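Local coordinates for putative alcohol dehydrogenase (Sinorhizobium meliloti, PDB 4J6F), which probably oxidises alcohols with a nicotinamide cofactor, as the alcohol dehydrogenase relatives of its family do, at residues V30-A36 with Y162-M166; G111-V115 with L185-C190; T114-I118 with I130-V136. One frame throughout, in Å; residues are numbered along the deposited sequence.

Interaction 1: residues V30-A36 with Y162-M166; sequences VPKTMTA and YAEYM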
# COMPACT_ATOMS: atom_id res chain seq x y z
N VAL A 30 11.25 -8.58 48.13
CA VAL A 30 11.54 -7.59 47.10
C VAL A 30 12.57 -6.59 47.61
O VAL A 30 12.29 -5.84 48.54
CB VAL A 30 10.26 -6.83 46.71
CG1 VAL A 30 10.53 -5.86 45.57
CG2 VAL A 30 9.16 -7.81 46.33
N PRO A 31 13.78 -6.58 47.00
CA PRO A 31 14.88 -5.72 47.46
C PRO A 31 14.71 -4.27 47.02
O PRO A 31 13.82 -3.97 46.23
CB PRO A 31 16.12 -6.36 46.80
CG PRO A 31 15.60 -7.01 45.56
CD PRO A 31 14.15 -7.37 45.80
N LYS A 32 15.54 -3.37 47.53
CA LYS A 32 15.43 -1.96 47.15
C LYS A 32 16.27 -1.61 45.91
O LYS A 32 15.98 -0.64 45.20
CB LYS A 32 15.72 -1.02 48.34
CG LYS A 32 14.80 -1.20 49.56
CD LYS A 32 13.30 -1.03 49.26
CE LYS A 32 12.50 -0.42 50.42
NZ LYS A 32 12.70 -1.11 51.73
N THR A 33 17.30 -2.41 45.63
CA THR A 33 18.03 -2.29 44.37
C THR A 33 18.05 -3.63 43.63
O THR A 33 17.83 -4.69 44.23
CB THR A 33 19.47 -1.74 44.57
OG1 THR A 33 20.24 -2.66 45.35
CG2 THR A 33 19.45 -0.37 45.25
N MSE A 34 18.31 -3.58 42.33
CA MSE A 34 18.30 -4.79 41.50
C MSE A 34 19.36 -4.75 40.42
O MSE A 34 20.03 -3.73 40.19
CB MSE A 34 16.93 -4.94 40.85
CG MSE A 34 16.58 -3.70 40.02
SE MSE A 34 15.03 -4.03 38.86
CE MSE A 34 14.78 -2.27 38.01
N THR A 35 19.50 -5.90 39.76
CA THR A 35 20.37 -6.07 38.62
C THR A 35 19.57 -5.79 37.35
O THR A 35 18.40 -6.16 37.24
CB THR A 35 20.90 -7.51 38.60
OG1 THR A 35 21.79 -7.69 39.71
CG2 THR A 35 21.65 -7.81 37.35
N ALA A 36 20.19 -5.10 36.40
CA ALA A 36 19.55 -4.80 35.11
C ALA A 36 20.60 -4.46 34.08
O ALA A 36 21.67 -3.95 34.42
CB ALA A 36 18.56 -3.66 35.24
N TYR A 162 14.63 -6.52 30.73
CA TYR A 162 16.00 -6.91 30.97
C TYR A 162 16.46 -6.41 32.33
O TYR A 162 17.43 -5.67 32.44
CB TYR A 162 16.91 -6.40 29.87
CG TYR A 162 16.61 -7.00 28.53
CD1 TYR A 162 16.15 -8.29 28.42
CD2 TYR A 162 16.79 -6.28 27.37
CE1 TYR A 162 15.86 -8.85 27.20
CE2 TYR A 162 16.50 -6.82 26.14
CZ TYR A 162 16.04 -8.11 26.07
OH TYR A 162 15.78 -8.66 24.86
N ALA A 163 15.77 -6.87 33.35
CA ALA A 163 15.97 -6.50 34.74
C ALA A 163 15.31 -7.59 35.60
O ALA A 163 14.63 -8.48 35.05
CB ALA A 163 15.32 -5.16 35.01
N GLU A 164 15.52 -7.55 36.92
CA GLU A 164 14.92 -8.53 37.85
C GLU A 164 13.46 -8.21 38.19
O GLU A 164 12.69 -9.11 38.54
CB GLU A 164 15.73 -8.67 39.13
CG GLU A 164 17.12 -9.24 38.92
CD GLU A 164 17.98 -9.26 40.18
OE1 GLU A 164 18.05 -8.25 40.92
OE2 GLU A 164 18.61 -10.31 40.42
N TYR A 165 13.08 -6.94 38.07
CA TYR A 165 11.74 -6.48 38.39
C TYR A 165 11.26 -5.46 37.38
O TYR A 165 12.06 -4.73 36.81
CB TYR A 165 11.69 -5.87 39.79
CG TYR A 165 12.05 -6.86 40.87
CD1 TYR A 165 11.10 -7.73 41.38
CD2 TYR A 165 13.36 -6.94 41.36
CE1 TYR A 165 11.42 -8.66 42.35
CE2 TYR A 165 13.69 -7.87 42.34
CZ TYR A 165 12.71 -8.72 42.82
OH TYR A 165 13.02 -9.64 43.79
N MSE A 166 9.95 -5.40 37.15
CA MSE A 166 9.41 -4.46 36.19
C MSE A 166 8.08 -3.95 36.66
O MSE A 166 7.24 -4.73 37.16
CB MSE A 166 9.27 -5.16 34.84
CG MSE A 166 8.93 -4.21 33.71
SE MSE A 166 8.46 -5.30 32.14
CE MSE A 166 7.41 -3.94 31.18

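Interaction 2: residues G111-V115 with L185-C190; sequences GTDTV and LATFCC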
# COMPACT_ATOMS: atom_id res chain seq x y z
N GLY A 111 13.73 -4.68 26.49
CA GLY A 111 13.11 -5.98 26.68
C GLY A 111 11.61 -5.85 26.59
O GLY A 111 11.00 -5.15 27.39
N THR A 112 11.04 -6.47 25.56
CA THR A 112 9.62 -6.38 25.28
C THR A 112 8.79 -7.58 25.71
O THR A 112 7.70 -7.43 26.21
CB THR A 112 9.38 -6.16 23.78
OG1 THR A 112 10.21 -7.05 23.04
CG2 THR A 112 9.75 -4.77 23.39
N ASP A 113 9.33 -8.77 25.50
CA ASP A 113 8.60 -10.02 25.74
C ASP A 113 8.77 -10.57 27.14
O ASP A 113 9.36 -11.63 27.33
CB ASP A 113 9.00 -11.06 24.71
CG ASP A 113 8.74 -10.61 23.30
OD1 ASP A 113 7.90 -9.70 23.13
OD2 ASP A 113 9.38 -11.15 22.36
N THR A 114 8.23 -9.85 28.11
CA THR A 114 8.47 -10.15 29.52
C THR A 114 7.43 -11.09 30.11
O THR A 114 6.21 -10.91 29.93
CB THR A 114 8.52 -8.84 30.33
OG1 THR A 114 9.43 -7.94 29.71
CG2 THR A 114 8.97 -9.09 31.74
N VAL A 115 7.91 -12.11 30.82
CA VAL A 115 7.05 -12.94 31.64
C VAL A 115 7.55 -12.83 33.09
O VAL A 115 8.76 -12.76 33.32
CB VAL A 115 7.05 -14.42 31.17
CG1 VAL A 115 6.27 -15.30 32.14
CG2 VAL A 115 6.46 -14.55 29.78
N LEU A 185 6.51 -19.01 27.26
CA LEU A 185 5.57 -17.92 27.16
C LEU A 185 6.23 -16.61 26.73
O LEU A 185 5.58 -15.75 26.15
CB LEU A 185 4.91 -17.74 28.52
CG LEU A 185 3.47 -17.27 28.57
CD1 LEU A 185 2.60 -18.07 27.61
CD2 LEU A 185 2.99 -17.43 30.00
N ALA A 186 7.52 -16.46 27.01
CA ALA A 186 8.24 -15.22 26.70
C ALA A 186 8.65 -15.09 25.23
O ALA A 186 9.34 -14.15 24.84
CB ALA A 186 9.46 -15.09 27.59
N THR A 187 8.22 -16.03 24.40
CA THR A 187 8.64 -16.02 23.01
C THR A 187 7.66 -15.23 22.16
O THR A 187 7.97 -14.88 21.04
CB THR A 187 8.80 -17.46 22.44
OG1 THR A 187 7.53 -18.10 22.32
CG2 THR A 187 9.69 -18.30 23.34
N PHE A 188 6.49 -14.90 22.71
CA PHE A 188 5.36 -14.51 21.87
C PHE A 188 5.12 -13.02 21.57
O PHE A 188 4.96 -12.65 20.41
CB PHE A 188 4.06 -15.11 22.40
CG PHE A 188 4.00 -16.61 22.29
CD1 PHE A 188 3.85 -17.23 21.06
CD2 PHE A 188 4.02 -17.39 23.43
CE1 PHE A 188 3.74 -18.60 20.97
CE2 PHE A 188 3.92 -18.77 23.35
CZ PHE A 188 3.78 -19.38 22.11
N CYS A 189 5.11 -12.15 22.57
CA CYS A 189 4.41 -10.87 22.45
C CYS A 189 4.75 -9.81 21.39
O CYS A 189 3.87 -9.37 20.68
CB CYS A 189 4.42 -10.19 23.81
SG CYS A 189 3.67 -8.56 23.82
N CYS A 190 6.01 -9.42 21.22
CA CYS A 190 6.37 -8.48 20.16
C CYS A 190 6.21 -9.06 18.76
O CYS A 190 5.47 -8.50 17.95
CB CYS A 190 7.79 -7.94 20.35
SG CYS A 190 8.31 -6.73 19.10

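Interaction 3: residues T114-I118 with I130-V136; sequences TVGHI and IGERVMV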
# COMPACT_ATOMS: atom_id res chain seq x y z
N THR A 114 8.23 -9.85 28.11
CA THR A 114 8.47 -10.15 29.52
C THR A 114 7.43 -11.09 30.11
O THR A 114 6.21 -10.91 29.93
CB THR A 114 8.52 -8.84 30.33
OG1 THR A 114 9.43 -7.94 29.71
CG2 THR A 114 8.97 -9.09 31.74
N VAL A 115 7.91 -12.11 30.82
CA VAL A 115 7.05 -12.94 31.64
C VAL A 115 7.55 -12.83 33.09
O VAL A 115 8.76 -12.76 33.32
CB VAL A 115 7.05 -14.42 31.17
CG1 VAL A 115 6.27 -15.30 32.14
CG2 VAL A 115 6.46 -14.55 29.78
N GLY A 116 6.63 -12.81 34.06
CA GLY A 116 7.02 -12.81 35.47
C GLY A 116 5.89 -13.08 36.46
O GLY A 116 4.79 -13.46 36.08
N HIS A 117 6.19 -12.86 37.74
CA HIS A 117 5.25 -13.09 38.85
C HIS A 117 4.98 -11.78 39.59
O HIS A 117 5.91 -11.08 40.00
CB HIS A 117 5.80 -14.17 39.78
CG HIS A 117 5.94 -15.50 39.11
ND1 HIS A 117 5.07 -16.55 39.35
CD2 HIS A 117 6.80 -15.94 38.16
CE1 HIS A 117 5.41 -17.58 38.59
NE2 HIS A 117 6.46 -17.24 37.86
N ILE A 118 3.70 -11.42 39.72
CA ILE A 118 3.34 -10.19 40.41
C ILE A 118 3.72 -10.33 41.87
O ILE A 118 3.26 -11.26 42.53
CB ILE A 118 1.84 -9.91 40.31
CG1 ILE A 118 1.41 -9.83 38.83
CG2 ILE A 118 1.48 -8.64 41.08
CD1 ILE A 118 -0.01 -9.35 38.63
N ILE A 130 -1.46 -10.74 43.59
CA ILE A 130 -0.11 -11.13 43.95
C ILE A 130 0.05 -12.64 43.77
O ILE A 130 -0.86 -13.41 44.09
CB ILE A 130 0.25 -10.67 45.37
CG1 ILE A 130 0.63 -9.19 45.35
CG2 ILE A 130 1.39 -11.50 45.94
CD1 ILE A 130 0.57 -8.53 46.71
N GLY A 131 1.18 -13.04 43.21
CA GLY A 131 1.49 -14.46 43.03
C GLY A 131 1.17 -15.01 41.65
O GLY A 131 1.57 -16.13 41.33
N GLU A 132 0.46 -14.22 40.84
CA GLU A 132 0.07 -14.63 39.50
C GLU A 132 1.24 -14.64 38.53
O GLU A 132 2.14 -13.81 38.62
CB GLU A 132 -1.01 -13.70 38.96
CG GLU A 132 -2.41 -14.13 39.31
CD GLU A 132 -3.44 -13.04 39.06
OE1 GLU A 132 -3.18 -12.12 38.24
OE2 GLU A 132 -4.51 -13.09 39.69
N ARG A 133 1.21 -15.60 37.61
CA ARG A 133 2.18 -15.70 36.53
C ARG A 133 1.61 -14.95 35.34
O ARG A 133 0.56 -15.32 34.78
CB ARG A 133 2.45 -17.18 36.21
CG ARG A 133 3.69 -17.44 35.36
CD ARG A 133 3.40 -17.38 33.86
NE ARG A 133 2.34 -18.30 33.39
CZ ARG A 133 2.55 -19.49 32.81
NH1 ARG A 133 1.51 -20.22 32.43
NH2 ARG A 133 3.79 -19.94 32.61
N VAL A 134 2.27 -13.86 34.95
CA VAL A 134 1.78 -13.02 33.87
C VAL A 134 2.70 -12.89 32.66
O VAL A 134 3.93 -12.87 32.78
CB VAL A 134 1.39 -11.61 34.36
CG1 VAL A 134 0.25 -11.69 35.36
CG2 VAL A 134 2.59 -10.87 34.94
N MSE A 135 2.07 -12.83 31.50
CA MSE A 135 2.71 -12.43 30.27
C MSE A 135 2.38 -10.98 30.07
O MSE A 135 1.20 -10.62 30.04
CB MSE A 135 2.07 -13.25 29.17
CG MSE A 135 2.84 -13.10 27.87
SE MSE A 135 1.72 -13.87 26.46
CE MSE A 135 1.86 -12.41 25.15
N VAL A 136 3.41 -10.16 29.95
CA VAL A 136 3.26 -8.72 29.74
C VAL A 136 2.87 -8.39 28.29
O VAL A 136 3.51 -8.87 27.35
CB VAL A 136 4.57 -7.99 30.05
CG1 VAL A 136 4.51 -6.54 29.59
CG2 VAL A 136 4.87 -8.06 31.54

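Interaction 1: residues V30-A36 with Y162-M166
Glu164 bonds to both the amide and the carbonyl of Thr35. The amide Thr35 N gives its hydrogen to the side-chain atom Glu164 OE1 at 3.0 Å, almost straight at 173°, arriving from above the carboxylate plane and not within it. The carbonyl of the same residue is met by the backbone: Glu164 N to Thr35 O is 3.2 Å, a more bent bond at the hydrogen. The glutamate side chain, extended beyond CG, carries OE1 to the amide, while the second bond owes nothing to it.

Two CA-H...O contacts continue the pairing, Ala163 CA to Thr35 O and Ala36 CA to Tyr162 O, each 3.5 Å, around the single bridge between Ala36 and Ala163. Their methyls face each other there, CB to CB 3.6 Å. What this joins is the start of strand 33-39, whose sheet partners are strands 48-51 and 53-55, to the lead-in of strand 165-169, which belongs to the mixed sheet of the GroES-like domain.

The apolar part centres on Tyr165. Selenomethionine Met34 has CG between its backbone N and carbonyl carbon (chi1 57°) and then extends, laying SE against the backbone and CB of Tyr165 and against Ala163 CB at 4.0 Å. With SE 5.5 Å from the ring centroid and 88° off the normal, this is an edge-on Met-aromatic contact. Val30 CG1 lies over one face of the same ring, while Pro31 comes in from the opposite direction to the tyrosine side chain and sets CD 3.5 Å from Tyr165 CE2. Tyr162 turns its ring away, its hydroxyl bonded to Asp77.

Interaction 2: residues G111-V115 with L185-C190
Asp113 turns its carboxylate to Cys189 and Cys190, and one oxygen makes the polar link: Cys190 N donates to Asp113 OD1 at 2.7 Å. The amide comes in on the syn side of that oxygen, about 30° out of the carboxylate plane, with a fairly straight N-H...O angle of 155°. With CG anti to its own carbonyl carbon and beside the backbone N (chi1 -59°), the aspartate carries OD1 across to the methylenes of both cysteines, Cys189 CB lying 3.6 Å from it. Beside it, Thr112 OG1 rests 3.7 Å from Cys190 CB.

Two residues farther along the strand, Val115 sends its CG2 branch into the bend of the other segment. That methyl meets Leu185 CB and Ala186 CB, each at 3.8 Å, and lies over the peptide between them. Ala186 CB in turn sits 3.5 Å from the carbonyl Asp113 O, filling the interval between aspartate and valine. Residues 185 to 188 form a type I beta turn, and Asp113 is the centre of an inverse gamma turn, its Thr114 N to Thr112 O bond weak. The contact thus packs the beginning of strand 113-121 against the entry to helix 189-201, which leads on toward the parallel, Rossmann-type sheet. A glycerol, probably from the crystallisation liquor, is bound about 4 Å from the side chain of Cys190.

The other carboxylate oxygen, OD2, forms a salt bridge with Lys376 and accepts a hydrogen bond from Asn74. With its two oxygens thus divided, one to Cys190 N and one to the lysine and asparagine, the buried carboxylate is well satisfied and fixed in rotation.

Interaction 3: residues T114-I118 with I130-V136
Gly116 O is gripped from the facing strand by Val134 N at 2.8 Å and, more softly, by the CA-H of Arg133 at 3.5 Å from Arg133 CA. Gly116 N returns the bond to Val134 O, making Gly116 and Val134 a hydrogen-bonded antiparallel pair; Val115 with Met135 and His117 with Arg133 are the non-hydrogen-bonded pairs beside it. Val136 N to Thr114 O extends this beta hairpin at one end. At the other, Ile118 N bonds to Glu132 O and Gly131 N to Ile118 O, 2.8 Å, Gly131 adopting a backbone shape that calls for glycine.

On the face of His117, with CG anti to its backbone N (chi1 -165°), Arg133 brings CG 3.7 Å from His117 CE1; separately, Arg133 CA lies over one face of the imidazole, toward the rim. Bends farther out turn the guanidinium plane 39° from the imidazole, while Arg133 CD packs 3.9 Å from Val115 CG1. Val134 points to the opposite face of the sheet from His117, and there its CG1 meets Ile118 CD1 at 4.0 Å, the side chains roughly perpendicular.

His117 NE2 bonds to Asp182 OD2, and Arg133 NH2 to Asp182 OD1 and Leu180 O. A leucine in place of His117 would probably leave Asp182 OD2 without this partner and the arginine chain without its flat neighbour. The shared carboxylate would be expected to favour a protonated imidazole despite the nearby arginine.

From the N terminus, residues 30-36 come first and wait until 162-166 for their partner, so interaction 1 closes a loop of 125 residues and ties the first small sheet to the mixed sheet. Inside that loop, strand 113-121 starts both other contacts. Interaction 3 closes the short hairpin to 130-136 and is nested within interaction 1. Interaction 2 reaches past 162-166 to 185-190, so it crosses interaction 1, joining the sheet to the helix that leads to the parallel-stranded region. Interactions 2 and 3 share Thr114 and Val115 and touch again where Leu185 packs on Arg133; Met166 of interaction 1 lies against Thr114.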